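Local coordinates for protein T cell receptor mu chain (Monodelphis domestica, PDB 7L15) that probably recognises antigen as the mu chain of a marsupial gamma-mu T cell receptor, paired with a gamma chain, at residues A[58-70]-A[77-90]. Residues are numbered along the deposited sequence; the frame is centred on the assembly and turned at random.
With NAG (2-acetamido-2-deoxy-beta-D-glucopyranose), chain D.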
loop_
_atom_site.group_PDB
_atom_site.type_symbol
_atom_site.label_atom_id
_atom_site.label_comp_id
_atom_site.label_asym_id
_atom_site.label_seq_id
_atom_site.Cartn_x
_atom_site.Cartn_y
_atom_site.Cartn_z
ATOM N N ALA A 58 -3.054 2.713 5.473
ATOM C CA ALA A 58 -3.180 3.745 6.496
ATOM C C ALA A 58 -1.934 3.758 7.373
ATOM O O ALA A 58 -1.463 2.691 7.786
ATOM C CB ALA A 58 -4.423 3.494 7.351
ATOM N N PRO A 59 -1.353 4.927 7.649
ATOM C CA PRO A 59 -0.292 5.003 8.651
ATOM C C PRO A 59 -0.799 4.403 9.950
ATOM O O PRO A 59 -1.943 4.627 10.345
ATOM C CB PRO A 59 -0.033 6.505 8.789
ATOM C CG PRO A 59 -0.467 7.093 7.507
ATOM C CD PRO A 59 -1.556 6.200 6.946
ATOM N N LEU A 60 0.051 3.633 10.619
ATOM C CA LEU A 60 -0.406 2.851 11.753
ATOM C C LEU A 60 0.463 3.139 12.969
ATOM O O LEU A 60 1.692 3.057 12.901
ATOM C CB LEU A 60 -0.385 1.355 11.408
ATOM C CG LEU A 60 -1.104 0.366 12.334
ATOM C CD1 LEU A 60 -2.571 0.737 12.534
ATOM C CD2 LEU A 60 -0.954 -1.035 11.746
ATOM N N TRP A 61 -0.173 3.473 14.081
ATOM C CA TRP A 61 0.551 3.566 15.336
ATOM C C TRP A 61 1.058 2.187 15.760
ATOM O O TRP A 61 0.333 1.197 15.689
ATOM C CB TRP A 61 -0.359 4.156 16.406
ATOM C CG TRP A 61 0.258 4.231 17.758
ATOM C CD1 TRP A 61 1.089 5.197 18.224
ATOM C CD2 TRP A 61 0.075 3.300 18.831
ATOM N NE1 TRP A 61 1.439 4.933 19.531
ATOM C CE2 TRP A 61 0.831 3.771 19.926
ATOM C CE3 TRP A 61 -0.651 2.114 18.971
ATOM C CZ2 TRP A 61 0.883 3.095 21.150
ATOM C CZ3 TRP A 61 -0.599 1.435 20.193
ATOM C CH2 TRP A 61 0.163 1.934 21.266
ATOM N N LEU A 62 2.313 2.129 16.207
ATOM C CA LEU A 62 2.925 0.888 16.666
ATOM C C LEU A 62 3.160 0.854 18.164
ATOM O O LEU A 62 2.868 -0.159 18.805
ATOM C CB LEU A 62 4.267 0.660 15.966
ATOM C CG LEU A 62 4.272 0.547 14.452
ATOM C CD1 LEU A 62 5.686 0.285 14.024
ATOM C CD2 LEU A 62 3.345 -0.551 14.012
ATOM N N THR A 63 3.728 1.924 18.724
ATOM C CA THR A 63 4.140 1.980 20.121
ATOM C C THR A 63 4.554 3.412 20.431
ATOM O O THR A 63 4.822 4.200 19.526
ATOM C CB THR A 63 5.294 1.009 20.413
ATOM O OG1 THR A 63 5.764 1.190 21.757
ATOM C CG2 THR A 63 6.432 1.231 19.454
ATOM N N GLY A 64 4.580 3.747 21.724
ATOM C CA GLY A 64 5.010 5.073 22.131
ATOM C C GLY A 64 5.378 5.077 23.593
ATOM O O GLY A 64 5.150 4.098 24.306
ATOM N N LEU A 65 5.958 6.190 24.043
ATOM C CA LEU A 65 6.393 6.236 25.432
ATOM C C LEU A 65 6.657 7.666 25.865
ATOM O O LEU A 65 6.900 8.558 25.044
ATOM C CB LEU A 65 7.649 5.385 25.666
ATOM C CG LEU A 65 9.016 5.897 25.204
ATOM C CD1 LEU A 65 10.143 5.068 25.806
ATOM C CD2 LEU A 65 9.132 5.903 23.695
ATOM N N ASN A 66 6.560 7.866 27.176
ATOM C CA ASN A 66 7.085 9.045 27.850
ATOM C C ASN A 66 7.857 8.536 29.066
ATOM O O ASN A 66 8.194 7.349 29.178
ATOM C CB ASN A 66 5.976 10.048 28.200
ATOM C CG ASN A 66 4.877 9.450 29.068
ATOM O OD1 ASN A 66 5.135 8.694 30.006
ATOM N ND2 ASN A 66 3.630 9.800 28.746
ATOM N N SER A 67 8.141 9.434 30.013
ATOM C CA SER A 67 8.989 9.067 31.139
ATOM C C SER A 67 8.272 8.186 32.152
ATOM O O SER A 67 8.945 7.547 32.964
ATOM C CB SER A 67 9.543 10.321 31.850
ATOM O OG SER A 67 8.509 11.062 32.475
ATOM N N SER A 68 6.936 8.111 32.117
ATOM C CA SER A 68 6.207 7.313 33.095
ATOM C C SER A 68 5.515 6.080 32.521
ATOM O O SER A 68 5.256 5.137 33.274
ATOM C CB SER A 68 5.159 8.174 33.824
ATOM O OG SER A 68 4.185 8.687 32.934
ATOM N N SER A 69 5.215 6.048 31.225
ATOM C CA SER A 69 4.405 4.969 30.675
ATOM C C SER A 69 4.842 4.633 29.251
ATOM O O SER A 69 5.441 5.452 28.540
ATOM C CB SER A 69 2.916 5.340 30.696
ATOM O OG SER A 69 2.120 4.309 30.142
ATOM N N THR A 70 4.514 3.408 28.836
ATOM C CA THR A 70 4.683 2.976 27.453
ATOM C C THR A 70 3.575 1.995 27.105
ATOM O O THR A 70 3.000 1.346 27.979
ATOM C CB THR A 70 6.046 2.319 27.206
ATOM O OG1 THR A 70 6.195 2.040 25.811
ATOM C CG2 THR A 70 6.174 1.006 27.988
ATOM N N ILE A 77 6.224 -6.000 19.884
ATOM C CA ILE A 77 6.654 -4.627 19.601
ATOM C C ILE A 77 6.906 -3.890 20.914
ATOM O O ILE A 77 6.046 -3.893 21.804
ATOM C CB ILE A 77 5.584 -3.881 18.789
ATOM C CG1 ILE A 77 5.322 -4.600 17.457
ATOM C CG2 ILE A 77 5.957 -2.376 18.621
ATOM C CD1 ILE A 77 4.379 -3.870 16.529
ATOM N N THR A 78 8.070 -3.247 21.041
ATOM C CA THR A 78 8.360 -2.452 22.235
ATOM C C THR A 78 9.219 -1.247 21.858
ATOM O O THR A 78 9.835 -1.197 20.793
ATOM C CB THR A 78 9.077 -3.260 23.341
ATOM O OG1 THR A 78 10.254 -3.862 22.805
ATOM C CG2 THR A 78 8.184 -4.373 23.929
ATOM N N SER A 79 9.255 -0.270 22.755
ATOM C CA SER A 79 10.111 0.888 22.582
ATOM C C SER A 79 10.785 1.205 23.912
ATOM O O SER A 79 10.359 0.745 24.967
ATOM C CB SER A 79 9.321 2.090 22.062
ATOM O OG SER A 79 8.202 2.325 22.888
ATOM N N SER A 80 11.861 1.979 23.853
ATOM C CA SER A 80 12.604 2.302 25.062
ATOM C C SER A 80 13.387 3.582 24.815
ATOM O O SER A 80 13.472 4.072 23.682
ATOM C CB SER A 80 13.535 1.154 25.464
ATOM O OG SER A 80 14.427 0.852 24.407
ATOM N N ARG A 81 13.990 4.091 25.892
ATOM C CA ARG A 81 14.589 5.418 25.944
ATOM C C ARG A 81 16.008 5.373 26.499
ATOM O O ARG A 81 16.298 4.612 27.427
ATOM C CB ARG A 81 13.760 6.339 26.824
ATOM C CG ARG A 81 13.114 7.459 26.078
ATOM C CD ARG A 81 12.012 8.101 26.893
ATOM N NE ARG A 81 12.511 8.761 28.092
ATOM C CZ ARG A 81 12.020 9.903 28.569
ATOM N NH1 ARG A 81 11.034 10.513 27.929
ATOM N NH2 ARG A 81 12.517 10.438 29.680
ATOM N N GLU A 82 16.875 6.222 25.949
ATOM C CA GLU A 82 18.228 6.443 26.459
ATOM C C GLU A 82 18.364 7.935 26.763
ATOM O O GLU A 82 18.583 8.741 25.852
ATOM C CB GLU A 82 19.274 5.977 25.454
ATOM C CG GLU A 82 20.709 6.336 25.819
ATOM C CD GLU A 82 21.400 5.252 26.614
ATOM O OE1 GLU A 82 22.471 5.534 27.196
ATOM O OE2 GLU A 82 20.873 4.119 26.651
ATOM N N ASP A 83 18.251 8.301 28.042
ATOM C CA ASP A 83 18.065 9.710 28.398
ATOM C C ASP A 83 19.330 10.533 28.195
ATOM O O ASP A 83 19.257 11.669 27.716
ATOM C CB ASP A 83 17.580 9.835 29.837
ATOM C CG ASP A 83 16.132 9.446 29.982
ATOM O OD1 ASP A 83 15.526 9.059 28.963
ATOM O OD2 ASP A 83 15.600 9.522 31.107
ATOM N N ASN A 84 20.497 9.997 28.547
ATOM C CA ASN A 84 21.691 10.821 28.398
ATOM C C ASN A 84 22.030 11.094 26.935
ATOM O O ASN A 84 22.828 11.998 26.662
ATOM C CB ASN A 84 22.892 10.201 29.145
ATOM C CG ASN A 84 23.234 8.785 28.690
ATOM O OD1 ASN A 84 22.838 8.340 27.612
ATOM N ND2 ASN A 84 23.990 8.075 29.518
ATOM N N LYS A 85 21.409 10.377 25.996
ATOM C CA LYS A 85 21.666 10.562 24.578
ATOM C C LYS A 85 20.461 11.108 23.814
ATOM O O LYS A 85 20.567 11.332 22.606
ATOM C CB LYS A 85 22.141 9.233 23.958
ATOM C CG LYS A 85 23.666 9.118 23.779
ATOM C CD LYS A 85 24.144 7.660 23.716
ATOM C CE LYS A 85 25.538 7.530 23.085
ATOM N NZ LYS A 85 25.629 6.406 22.081
ATOM N N ASN A 86 19.323 11.335 24.480
ATOM C CA ASN A 86 18.126 11.867 23.824
ATOM C C ASN A 86 17.668 10.980 22.655
ATOM O O ASN A 86 17.252 11.466 21.602
ATOM C CB ASN A 86 18.353 13.306 23.351
ATOM C CG ASN A 86 18.395 14.318 24.498
ATOM O OD1 ASN A 86 18.488 13.963 25.668
ATOM N ND2 ASN A 86 18.313 15.596 24.149
ATOM N N GLN A 87 17.709 9.670 22.844
ATOM C CA GLN A 87 17.284 8.727 21.816
ATOM C C GLN A 87 16.119 7.885 22.319
ATOM O O GLN A 87 15.978 7.663 23.525
ATOM C CB GLN A 87 18.437 7.802 21.409
ATOM C CG GLN A 87 19.695 8.535 20.957
ATOM C CD GLN A 87 20.914 7.638 21.028
ATOM O OE1 GLN A 87 20.975 6.731 21.856
ATOM N NE2 GLN A 87 21.885 7.881 20.159
ATOM N N ILE A 88 15.268 7.431 21.388
ATOM C CA ILE A 88 14.327 6.352 21.670
ATOM C C ILE A 88 14.519 5.264 20.628
ATOM O O ILE A 88 14.967 5.517 19.508
ATOM C CB ILE A 88 12.842 6.773 21.694
ATOM C CG1 ILE A 88 12.285 6.939 20.274
ATOM C CG2 ILE A 88 12.656 8.019 22.516
ATOM C CD1 ILE A 88 10.780 6.784 20.206
ATOM N N PHE A 89 14.162 4.043 21.014
ATOM C CA PHE A 89 14.389 2.859 20.202
ATOM C C PHE A 89 13.084 2.127 19.950
ATOM O O PHE A 89 12.112 2.273 20.696
ATOM C CB PHE A 89 15.385 1.924 20.862
ATOM C CG PHE A 89 16.651 2.603 21.248
ATOM C CD1 PHE A 89 16.752 3.269 22.468
ATOM C CD2 PHE A 89 17.736 2.616 20.380
ATOM C CE1 PHE A 89 17.915 3.923 22.822
ATOM C CE2 PHE A 89 18.909 3.274 20.723
ATOM C CZ PHE A 89 19.002 3.924 21.949
ATOM N N LEU A 90 13.073 1.367 18.863
ATOM C CA LEU A 90 11.970 0.490 18.521
ATOM C C LEU A 90 12.503 -0.926 18.408
ATOM O O LEU A 90 13.591 -1.152 17.868
ATOM C CB LEU A 90 11.310 0.921 17.212
ATOM C CG LEU A 90 10.307 -0.039 16.576
ATOM C CD1 LEU A 90 9.054 -0.069 17.391
ATOM C CD2 LEU A 90 9.969 0.374 15.144
HETATM C C1 NAG D . 2.453 9.360 29.460
HETATM C C2 NAG D . 1.879 10.543 30.276
HETATM C C3 NAG D . 0.583 10.136 30.982
HETATM C C4 NAG D . -0.394 9.540 29.981
HETATM C C5 NAG D . 0.277 8.354 29.300
HETATM C C6 NAG D . -0.607 7.629 28.312
HETATM C C7 NAG D . 3.562 12.150 31.064
HETATM C C8 NAG D . 4.555 12.477 32.138
HETATM N N2 NAG D . 2.861 11.024 31.236
HETATM O O3 NAG D . -0.008 11.264 31.617
HETATM O O4 NAG D . -1.600 9.145 30.625
HETATM O O5 NAG D . 1.430 8.824 28.585
HETATM O O6 NAG D . -1.005 8.465 27.236
HETATM O O7 NAG D . 3.397 12.874 30.087
#
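L65 packs on I88 and R81, and T63 on I77 and L90, to make the apolar centre; the CA-CB bonds of L65 and T63 point toward segment 77-90. The side chains of L65 and I88 slide past each other in opposite directions, CD2 of L65 4.0 Å from CD1 of I88. The other methyl of L65, CD1, lies 3.7 Å from CD of R81, against the aliphatic part of that side chain. The methyl of T63 wedges between two side chains, with CG2 3.6 Å from CD1 of L90 and 3.7 Å from CG2 of I77. L62 adds a looser contact on I77, and W50 backs I88 and L90 from strand 48-53.

Further out, one side-chain hydrogen bond joins the segments, from OG of S79 to OG1 of T63 at 2.9 Å. With its OG1 opposite the backbone N (chi1 174°), T63 keeps CG2 for the core and also bonds D71 O, so its hydroxyl has two partners. T70 OG1 returns to the carbonyl O of G64 at 2.8 Å.

At the outer end the R81 guanidinium lies with one face against S67, whose CA sits above the plane toward the rim; NH1 bonds K44 O, and NE is salt-bridged to OD1 of D83, the N-H bond itself being weak. In the 66-69 turn OD1 of N66 accepts from S68 N, an Asx turn, and from S69 N, which makes the Asx motif; S68 OG is a third donor. ND2 of N66 is bonded covalently to C1 of the NAG and hydrogen-bonds Q47 OE1.

The axes of strands 60-65 and 77-82 approach to 6.5 Å, their N-to-C directions 29° apart, without pairing directly; 77-82 and 87-92 form a hairpin closed by a G1 beta bulge. This is one edge of an immunoglobulin V-set domain, where the two sheets of the beta sandwich meet, C' and C'' on one side and D and E on the other.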